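Local coordinates for cutm, flavoprotein of carbon monoxide dehydrogenase (Hydrogenophaga pseudoflava, PDB 1FFV) that binds FAD as the flavoprotein subunit of carbon monoxide dehydrogenase, where it probably passes electrons from CO oxidation, received through the enzyme's iron-sulfur clusters, to an external acceptor, at residues S36-P39 with M40-L43; T76-N79 with D80-S83; T159-E162 with E163-M167. One frame throughout, in Å; residues are numbered along the deposited sequence.

Interaction 1: residues S36-P39 with M40-L43; sequences SLLP and MMKL. With FAD (flavin-adenine dinucleotide), chain J.
Leu-37 and Met-41, one helical turn apart, meet through apolar atoms: Met-41 SD sits 3.9 Å from Leu-37 CG, and Met-41 CG passes near Leu-37 CD1, the two chains crossing obliquely. Leu-37 points its CG anti to the backbone N (chi1 178°), which swings the isobutyl group round to the flank where Met-41 lies, while the thioether bends at its last torsion. Met-41 SD also approaches Leu-38 CD2, more loosely. Behind the pair, Leu-51 of strand 50-53 touches both Leu-37 and Met-41, and Phe-6 and Pro-48 close round Met-41. With an alanine at this position the thioether is gone, which is likely to open a gap beside Leu-37 and Leu-51 and let the Leu-37 side chain turn more freely. Helix 37-42 is the crossover of a beta-alpha-beta unit between strands 28-31 and 50-53, and its first turn faces the FAD pyrophosphate. There the backbone N of Ser-36 and that of Leu-37, each 3.0 Å from FAD O2A, grip the same phosphate oxygen, the Leu-37 bond the straighter at 168°. The helix dipole would probably add to this hold. Main-chain i to i+4 bonds build the helix, the shortest running 2.7 Å from Lys-42 N to Leu-38 O. At the far end, Lys-42 NZ bonds to the backbone of another protein chain, and its side chain comes within about 6 Å of a bound two-iron, two-sulfur cluster.

Interaction 2: residues T76-N79 with D80-S83; sequences TVEN and DLIS
Thr-76 and Leu-81 meet at about a right angle, methyl against methyl: Thr-76 CG2 lies 3.7 Å from Leu-81 CD1. The threonine holds that methyl anti to its own backbone N, and its hydroxyl turns instead to the carbonyl oxygen of Gly-73. Ile-112, at the start of helix 112-117, packs on both side chains. The other branch of the leucine, CD2, runs beside Glu-78 in the same direction and comes 3.8 Å from Glu-78 OE2. The buried Glu-78 bends its chain at chi2 (-68°) and hydrogen-bonds through OE2 to His-125, with Arg-107 and Asp-115 also touching the side chain. Asn-79 and Ile-82 lie side by side, and Ile-82 also packs on Ala-98 and Arg-107.

Asp-80 crosses Val-77 at a slant, Asp-80 OD1 standing 4.0 Å from Val-77 CG1. A water accepts from Val-77 N at 3.0 Å and gives a weak bond to Asp-80 OD2, linking the residue just before the helix to its first turn. Beneath the side chains, Val-77 O receives weak bonds from the N of both Asp-80 and Leu-81. Firmer bonds follow: Ile-82 N reaches Glu-78 O at 3.2 Å, and Ser-83 N reaches Asn-79 O at 2.9 Å.

Asp-80 OD1 forms a salt bridge with a basic side chain of another protein chain. The first turn of helix 78-83 thus divides its chemistry: one acid is bonded to a histidine of its own chain, a neighbour two residues on joins the subunit interface, and the nearby helix N-terminus would probably help stabilise negative charge on Asp-80.

Interaction 3: residues T159-E162 with E163-M167; sequences TLLE and ENEVM. With FAD (flavin-adenine dinucleotide), chain J.
Leu-161 and Glu-165 make the apolar part of the contact, Leu-161 CD1 resting 3.9 Å from Glu-165 CB as the two side chains cross. Leu-138 of strand 135-140 packs on both. The other leucine methyl, CD2, lies 3.5 Å from FAD C2A.

Among the polar links, Glu-165 OE1 accepts from Glu-162 N at 2.7 Å through its anti lone pair. The carboxylate arrives there on a chain extended beyond CG (chi2 177°). Arg-145 makes a salt bridge to this same oxygen, and its charge probably eases the nearness of Glu-162's own carboxylate. The backbone returns the link, Glu-165 N to Glu-162 O, with the donor well above the carbonyl plane, closing a type I beta turn from Glu-162 to Glu-165. Just upstream, Thr-159 OG1 accepts from Leu-161 N in an ST turn.

Two waters add bridges. One joins Glu-162 OE2 to Glu-163 N, the other donates to the carbonyl oxygens of Glu-162 and Glu-165.

Past this turn the chain enters strand 166-173, where Met-167 N donates to FAD N1A at 2.7 Å and Met-167 O accepts from FAD N6A at 2.9 Å. This paired backbone reading of the Watson-Crick edge is characteristic of an adenine-recognition site, here in the FAD pocket.

Interactions 1 and 3 hold different parts of one FAD. The helix start at 36-39 takes the pyrophosphate and the start of strand 166-173 takes the adenine, with centres about 20 Å apart and nearest atoms about 12 Å apart. Interaction 2 stands beside the cofactor, the Glu-78 side chain coming within about 5 Å of it; its nearest atoms lie about 8 Å from interaction 3 and about 9 Å from interaction 1. Helix 112-117 connects interactions 2 and 3, with Ile-112 packing on Thr-76 and Leu-81, and Ile-116 and Ala-117 on Met-167 and Leu-161 respectively. Interactions 1 and 2 each also reach another protein chain.

Interaction 1: residues S36-P39 with M40-L43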
loop_
_atom_site.group_PDB
_atom_site.type_symbol
_atom_site.label_atom_id
_atom_site.label_comp_id
_atom_site.label_asym_id
_atom_site.label_seq_id
_atom_site.Cartn_x
_atom_site.Cartn_y
_atom_site.Cartn_z
ATOM N N SER C 36 22.187 16.549 29.803
ATOM C CA SER C 36 23.640 16.507 29.672
ATOM C C SER C 36 24.007 15.028 29.721
ATOM O O SER C 36 24.763 14.542 28.881
ATOM C CB SER C 36 24.340 17.264 30.795
ATOM O OG SER C 36 24.560 18.615 30.431
ATOM N N LEU C 37 23.376 14.306 30.651
ATOM C CA LEU C 37 23.618 12.877 30.843
ATOM C C LEU C 37 23.093 11.997 29.719
ATOM O O LEU C 37 23.819 11.129 29.223
ATOM C CB LEU C 37 23.049 12.399 32.178
ATOM C CG LEU C 37 23.226 10.888 32.426
ATOM C CD1 LEU C 37 24.712 10.515 32.471
ATOM C CD2 LEU C 37 22.534 10.491 33.731
ATOM N N LEU C 38 21.835 12.189 29.327
ATOM C CA LEU C 38 21.289 11.379 28.238
ATOM C C LEU C 38 22.082 11.604 26.947
ATOM O O LEU C 38 22.412 10.641 26.248
ATOM C CB LEU C 38 19.790 11.604 28.062
ATOM C CG LEU C 38 18.983 11.119 29.272
ATOM C CD1 LEU C 38 17.500 11.359 29.037
ATOM C CD2 LEU C 38 19.253 9.630 29.535
ATOM N N PRO C 39 22.409 12.876 26.620
ATOM C CA PRO C 39 23.184 13.153 25.407
ATOM C C PRO C 39 24.524 12.400 25.400
ATOM O O PRO C 39 24.898 11.822 24.377
ATOM C CB PRO C 39 23.390 14.663 25.480
ATOM C CG PRO C 39 22.093 15.127 26.047
ATOM C CD PRO C 39 21.862 14.132 27.172
ATOM N N MET C 40 25.235 12.394 26.535
ATOM C CA MET C 40 26.512 11.687 26.622
ATOM C C MET C 40 26.292 10.186 26.477
ATOM O O MET C 40 27.108 9.494 25.885
ATOM C CB MET C 40 27.222 11.948 27.952
ATOM C CG MET C 40 27.671 13.375 28.170
ATOM S SD MET C 40 28.585 13.536 29.723
ATOM C CE MET C 40 29.951 14.593 29.181
ATOM N N MET C 41 25.187 9.691 27.023
ATOM C CA MET C 41 24.871 8.272 26.940
ATOM C C MET C 41 24.494 7.875 25.514
ATOM O O MET C 41 24.925 6.828 25.020
ATOM C CB MET C 41 23.765 7.910 27.928
ATOM C CG MET C 41 24.206 7.982 29.386
ATOM S SD MET C 41 22.903 7.476 30.517
ATOM C CE MET C 41 22.883 5.700 30.221
ATOM N N LYS C 42 23.740 8.739 24.837
ATOM C CA LYS C 42 23.340 8.484 23.458
ATOM C C LYS C 42 24.556 8.445 22.526
ATOM O O LYS C 42 24.523 7.791 21.491
ATOM C CB LYS C 42 22.321 9.528 22.999
ATOM C CG LYS C 42 20.954 9.345 23.651
ATOM C CD LYS C 42 20.070 10.568 23.509
ATOM C CE LYS C 42 19.745 10.876 22.060
ATOM N NZ LYS C 42 18.857 12.076 21.991
ATOM N N LEU C 43 25.635 9.121 22.917
ATOM C CA LEU C 43 26.872 9.142 22.135
ATOM C C LEU C 43 27.899 8.132 22.669
ATOM O O LEU C 43 29.023 8.055 22.167
ATOM C CB LEU C 43 27.494 10.539 22.153
ATOM C CG LEU C 43 26.699 11.660 21.488
ATOM C CD1 LEU C 43 27.429 12.989 21.641
ATOM C CD2 LEU C 43 26.487 11.335 20.022
HETATM P PA FAD J . 21.710 15.770 34.007
HETATM O O1A FAD J . 21.175 14.640 34.785
HETATM O O2A FAD J . 21.717 15.702 32.653
HETATM O O5B FAD J . 23.122 15.853 34.487
HETATM C C5B FAD J . 23.404 15.991 35.865
HETATM C C4B FAD J . 24.860 15.601 36.083
HETATM O O4B FAD J . 25.113 16.018 37.460
HETATM C C3B FAD J . 25.153 14.127 36.173
HETATM O O3B FAD J . 26.488 13.776 36.250
HETATM C C2B FAD J . 24.283 13.784 37.362
HETATM O O2B FAD J . 24.572 12.511 37.831
HETATM C C1B FAD J . 24.652 14.875 38.317
HETATM N N9A FAD J . 23.568 15.473 39.076
HETATM C C8A FAD J . 22.401 16.008 38.592
HETATM N N7A FAD J . 21.614 16.483 39.554
HETATM C C5A FAD J . 22.301 16.239 40.715
HETATM C C6A FAD J . 21.983 16.532 42.106
HETATM N N6A FAD J . 20.886 17.114 42.506
HETATM N N1A FAD J . 22.936 16.131 42.995
HETATM C C2A FAD J . 24.088 15.527 42.624
HETATM N N3A FAD J . 24.463 15.227 41.383
HETATM C C4A FAD J . 23.538 15.609 40.455
HETATM N N1 FAD J . 23.745 24.634 29.817
HETATM C C2 FAD J . 24.189 25.865 30.026
HETATM O O2 FAD J . 24.567 26.212 31.096
HETATM N N3 FAD J . 24.243 26.841 29.002
HETATM C C4 FAD J . 23.837 26.560 27.726
HETATM O O4 FAD J . 23.895 27.425 26.875
HETATM C C4X FAD J . 23.352 25.212 27.477
HETATM N N5 FAD J . 22.943 24.880 26.249
HETATM C C5X FAD J . 22.497 23.609 26.065
HETATM C C6 FAD J . 22.075 23.275 24.778
HETATM C C7 FAD J . 21.611 22.033 24.484
HETATM C C7M FAD J . 21.165 21.702 23.080
HETATM C C8 FAD J . 21.540 21.026 25.510
HETATM C C8M FAD J . 21.031 19.636 25.210
HETATM C C9 FAD J . 21.956 21.344 26.812
HETATM C C9A FAD J . 22.428 22.621 27.088
HETATM N N10 FAD J . 22.869 23.009 28.386
HETATM C C10 FAD J . 23.320 24.262 28.589
HETATM C "C1'" FAD J . 22.792 22.015 29.507
HETATM C "C2'" FAD J . 21.613 21.956 30.586
HETATM O "O2'" FAD J . 21.812 23.339 30.708
HETATM C "C3'" FAD J . 22.443 20.826 31.163
HETATM O "O3'" FAD J . 21.069 20.469 30.889
HETATM C "C4'" FAD J . 22.100 20.216 32.505
HETATM O "O4'" FAD J . 23.503 20.624 32.394
HETATM C "C5'" FAD J . 22.778 19.010 33.167
HETATM O "O5'" FAD J . 21.488 19.413 34.043
HETATM P P FAD J . 20.402 18.338 34.122
HETATM O O1P FAD J . 19.379 18.919 35.125
HETATM O O2P FAD J . 19.838 18.018 32.899
HETATM O O3P FAD J . 21.040 17.098 34.595
#

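Interaction 2: residues T76-N79 with D80-S83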
loop_
_atom_site.group_PDB
_atom_site.type_symbol
_atom_site.label_atom_id
_atom_site.label_comp_id
_atom_site.label_asym_id
_atom_site.label_seq_id
_atom_site.Cartn_x
_atom_site.Cartn_y
_atom_site.Cartn_z
ATOM N N THR C 76 14.986 22.338 40.574
ATOM C CA THR C 76 14.249 23.440 39.975
ATOM C C THR C 76 14.671 23.506 38.511
ATOM O O THR C 76 15.854 23.527 38.184
ATOM C CB THR C 76 14.576 24.801 40.630
ATOM O OG1 THR C 76 14.175 24.782 42.003
ATOM C CG2 THR C 76 13.850 25.934 39.910
ATOM N N VAL C 77 13.681 23.527 37.638
ATOM C CA VAL C 77 13.897 23.585 36.205
ATOM C C VAL C 77 14.247 25.027 35.777
ATOM O O VAL C 77 13.775 25.991 36.393
ATOM C CB VAL C 77 12.631 22.999 35.517
ATOM C CG1 VAL C 77 12.077 23.917 34.454
ATOM C CG2 VAL C 77 12.928 21.603 34.999
ATOM N N GLU C 78 15.089 25.171 34.750
ATOM C CA GLU C 78 15.515 26.494 34.279
ATOM C C GLU C 78 14.394 27.526 34.071
ATOM O O GLU C 78 14.535 28.680 34.483
ATOM C CB GLU C 78 16.368 26.381 33.012
ATOM C CG GLU C 78 17.675 25.577 33.157
ATOM C CD GLU C 78 18.729 26.258 34.042
ATOM O OE1 GLU C 78 19.742 25.606 34.369
ATOM O OE2 GLU C 78 18.562 27.445 34.405
ATOM N N ASN C 79 13.286 27.117 33.450
ATOM C CA ASN C 79 12.159 28.025 33.213
ATOM C C ASN C 79 11.440 28.458 34.497
ATOM O O ASN C 79 10.846 29.535 34.553
ATOM C CB ASN C 79 11.155 27.417 32.231
ATOM C CG ASN C 79 11.616 27.504 30.785
ATOM O OD1 ASN C 79 11.267 26.636 29.983
ATOM N ND2 ASN C 79 12.377 28.538 30.442
ATOM N N ASP C 80 11.478 27.608 35.520
ATOM C CA ASP C 80 10.850 27.926 36.798
ATOM C C ASP C 80 11.700 28.942 37.543
ATOM O O ASP C 80 11.224 29.647 38.432
ATOM C CB ASP C 80 10.665 26.662 37.633
ATOM C CG ASP C 80 9.454 25.862 37.207
ATOM O OD1 ASP C 80 9.037 25.976 36.039
ATOM O OD2 ASP C 80 8.892 25.136 38.050
ATOM N N LEU C 81 12.969 29.003 37.158
ATOM C CA LEU C 81 13.920 29.936 37.729
ATOM C C LEU C 81 13.585 31.304 37.133
ATOM O O LEU C 81 13.595 32.322 37.826
ATOM C CB LEU C 81 15.325 29.515 37.311
ATOM C CG LEU C 81 16.456 29.644 38.317
ATOM C CD1 LEU C 81 16.159 28.793 39.543
ATOM C CD2 LEU C 81 17.752 29.218 37.653
ATOM N N ILE C 82 13.256 31.300 35.843
ATOM C CA ILE C 82 12.906 32.506 35.104
ATOM C C ILE C 82 11.551 33.069 35.519
ATOM O O ILE C 82 11.379 34.285 35.613
ATOM C CB ILE C 82 12.856 32.224 33.581
ATOM C CG1 ILE C 82 14.237 31.820 33.070
ATOM C CG2 ILE C 82 12.339 33.440 32.818
ATOM C CD1 ILE C 82 14.228 31.378 31.619
ATOM N N SER C 83 10.584 32.191 35.758
ATOM C CA SER C 83 9.248 32.640 36.123
ATOM C C SER C 83 8.996 32.839 37.618
ATOM O O SER C 83 7.969 33.398 37.998
ATOM C CB SER C 83 8.203 31.697 35.532
ATOM O OG SER C 83 8.240 30.456 36.203
HETATM O O HOH W 1 10.830 23.185 38.531
#

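Interaction 3: residues T159-E162 with E163-M167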
loop_
_atom_site.group_PDB
_atom_site.type_symbol
_atom_site.label_atom_id
_atom_site.label_comp_id
_atom_site.label_asym_id
_atom_site.label_seq_id
_atom_site.Cartn_x
_atom_site.Cartn_y
_atom_site.Cartn_z
ATOM N N THR C 159 33.694 18.268 40.655
ATOM C CA THR C 159 33.287 19.181 41.720
ATOM C C THR C 159 33.581 18.551 43.081
ATOM O O THR C 159 34.064 17.426 43.163
ATOM C CB THR C 159 31.774 19.519 41.655
ATOM O OG1 THR C 159 31.010 18.364 42.004
ATOM C CG2 THR C 159 31.368 19.993 40.262
ATOM N N LEU C 160 33.270 19.279 44.147
ATOM C CA LEU C 160 33.486 18.800 45.512
ATOM C C LEU C 160 32.501 17.669 45.868
ATOM O O LEU C 160 32.682 16.945 46.848
ATOM C CB LEU C 160 33.336 19.973 46.481
ATOM C CG LEU C 160 34.544 20.494 47.270
ATOM C CD1 LEU C 160 35.859 20.264 46.571
ATOM C CD2 LEU C 160 34.333 21.972 47.561
ATOM N N LEU C 161 31.483 17.507 45.032
ATOM C CA LEU C 161 30.456 16.486 45.213
ATOM C C LEU C 161 31.073 15.084 45.248
ATOM O O LEU C 161 31.889 14.734 44.402
ATOM C CB LEU C 161 29.458 16.600 44.062
ATOM C CG LEU C 161 27.998 16.175 44.133
ATOM C CD1 LEU C 161 27.336 16.588 45.436
ATOM C CD2 LEU C 161 27.299 16.828 42.937
ATOM N N GLU C 162 30.706 14.306 46.261
ATOM C CA GLU C 162 31.199 12.943 46.418
ATOM C C GLU C 162 30.239 11.994 45.682
ATOM O O GLU C 162 29.052 12.298 45.536
ATOM C CB GLU C 162 31.260 12.595 47.911
ATOM C CG GLU C 162 32.478 11.791 48.341
ATOM C CD GLU C 162 33.782 12.565 48.229
ATOM O OE1 GLU C 162 33.869 13.697 48.743
ATOM O OE2 GLU C 162 34.736 12.027 47.639
ATOM N N GLU C 163 30.745 10.846 45.233
ATOM C CA GLU C 163 29.927 9.870 44.503
ATOM C C GLU C 163 28.686 9.360 45.226
ATOM O O GLU C 163 27.769 8.831 44.598
ATOM C CB GLU C 163 30.772 8.677 44.071
ATOM C CG GLU C 163 31.807 8.997 43.018
ATOM C CD GLU C 163 32.444 7.744 42.446
ATOM O OE1 GLU C 163 32.804 6.835 43.234
ATOM O OE2 GLU C 163 32.574 7.669 41.204
ATOM N N ASN C 164 28.667 9.488 46.548
ATOM C CA ASN C 164 27.519 9.040 47.326
ATOM C C ASN C 164 26.684 10.199 47.861
ATOM O O ASN C 164 25.923 10.035 48.814
ATOM C CB ASN C 164 27.949 8.093 48.462
ATOM C CG ASN C 164 28.986 8.709 49.405
ATOM O OD1 ASN C 164 29.239 9.912 49.374
ATOM N ND2 ASN C 164 29.581 7.877 50.251
ATOM N N GLU C 165 26.812 11.369 47.239
ATOM C CA GLU C 165 26.046 12.535 47.672
ATOM C C GLU C 165 25.035 13.004 46.633
ATOM O O GLU C 165 25.171 12.727 45.442
ATOM C CB GLU C 165 26.970 13.700 48.017
ATOM C CG GLU C 165 27.773 13.538 49.282
ATOM C CD GLU C 165 28.707 14.703 49.498
ATOM O OE1 GLU C 165 29.434 15.055 48.551
ATOM O OE2 GLU C 165 28.711 15.279 50.603
ATOM N N VAL C 166 24.031 13.735 47.109
ATOM C CA VAL C 166 22.982 14.293 46.272
ATOM C C VAL C 166 22.865 15.774 46.637
ATOM O O VAL C 166 22.707 16.106 47.817
ATOM C CB VAL C 166 21.620 13.609 46.561
ATOM C CG1 VAL C 166 20.501 14.267 45.757
ATOM C CG2 VAL C 166 21.697 12.131 46.249
ATOM N N MET C 167 23.005 16.665 45.654
ATOM C CA MET C 167 22.856 18.089 45.942
ATOM C C MET C 167 21.374 18.303 46.160
ATOM O O MET C 167 20.572 18.001 45.286
ATOM C CB MET C 167 23.337 18.990 44.800
ATOM C CG MET C 167 23.293 20.484 45.179
ATOM S SD MET C 167 23.816 21.647 43.901
ATOM C CE MET C 167 25.571 21.322 43.823
HETATM P PA FAD J . 21.710 15.770 34.007
HETATM O O1A FAD J . 21.175 14.640 34.785
HETATM O O2A FAD J . 21.717 15.702 32.653
HETATM O O5B FAD J . 23.122 15.853 34.487
HETATM C C5B FAD J . 23.404 15.991 35.865
HETATM C C4B FAD J . 24.860 15.601 36.083
HETATM O O4B FAD J . 25.113 16.018 37.460
HETATM C C3B FAD J . 25.153 14.127 36.173
HETATM O O3B FAD J . 26.488 13.776 36.250
HETATM C C2B FAD J . 24.283 13.784 37.362
HETATM O O2B FAD J . 24.572 12.511 37.831
HETATM C C1B FAD J . 24.652 14.875 38.317
HETATM N N9A FAD J . 23.568 15.473 39.076
HETATM C C8A FAD J . 22.401 16.008 38.592
HETATM N N7A FAD J . 21.614 16.483 39.554
HETATM C C5A FAD J . 22.301 16.239 40.715
HETATM C C6A FAD J . 21.983 16.532 42.106
HETATM N N6A FAD J . 20.886 17.114 42.506
HETATM N N1A FAD J . 22.936 16.131 42.995
HETATM C C2A FAD J . 24.088 15.527 42.624
HETATM N N3A FAD J . 24.463 15.227 41.383
HETATM C C4A FAD J . 23.538 15.609 40.455
HETATM N N1 FAD J . 23.745 24.634 29.817
HETATM C C2 FAD J . 24.189 25.865 30.026
HETATM O O2 FAD J . 24.567 26.212 31.096
HETATM N N3 FAD J . 24.243 26.841 29.002
HETATM C C4 FAD J . 23.837 26.560 27.726
HETATM O O4 FAD J . 23.895 27.425 26.875
HETATM C C4X FAD J . 23.352 25.212 27.477
HETATM N N5 FAD J . 22.943 24.880 26.249
HETATM C C5X FAD J . 22.497 23.609 26.065
HETATM C C6 FAD J . 22.075 23.275 24.778
HETATM C C7 FAD J . 21.611 22.033 24.484
HETATM C C7M FAD J . 21.165 21.702 23.080
HETATM C C8 FAD J . 21.540 21.026 25.510
HETATM C C8M FAD J . 21.031 19.636 25.210
HETATM C C9 FAD J . 21.956 21.344 26.812
HETATM C C9A FAD J . 22.428 22.621 27.088
HETATM N N10 FAD J . 22.869 23.009 28.386
HETATM C C10 FAD J . 23.320 24.262 28.589
HETATM C "C1'" FAD J . 22.792 22.015 29.507
HETATM C "C2'" FAD J . 21.613 21.956 30.586
HETATM O "O2'" FAD J . 21.812 23.339 30.708
HETATM C "C3'" FAD J . 22.443 20.826 31.163
HETATM O "O3'" FAD J . 21.069 20.469 30.889
HETATM C "C4'" FAD J . 22.100 20.216 32.505
HETATM O "O4'" FAD J . 23.503 20.624 32.394
HETATM C "C5'" FAD J . 22.778 19.010 33.167
HETATM O "O5'" FAD J . 21.488 19.413 34.043
HETATM P P FAD J . 20.402 18.338 34.122
HETATM O O1P FAD J . 19.379 18.919 35.125
HETATM O O2P FAD J . 19.838 18.018 32.899
HETATM O O3P FAD J . 21.040 17.098 34.595
HETATM O O HOH W 2 33.510 10.163 45.880
HETATM O O HOH W 3 27.179 11.954 43.540
#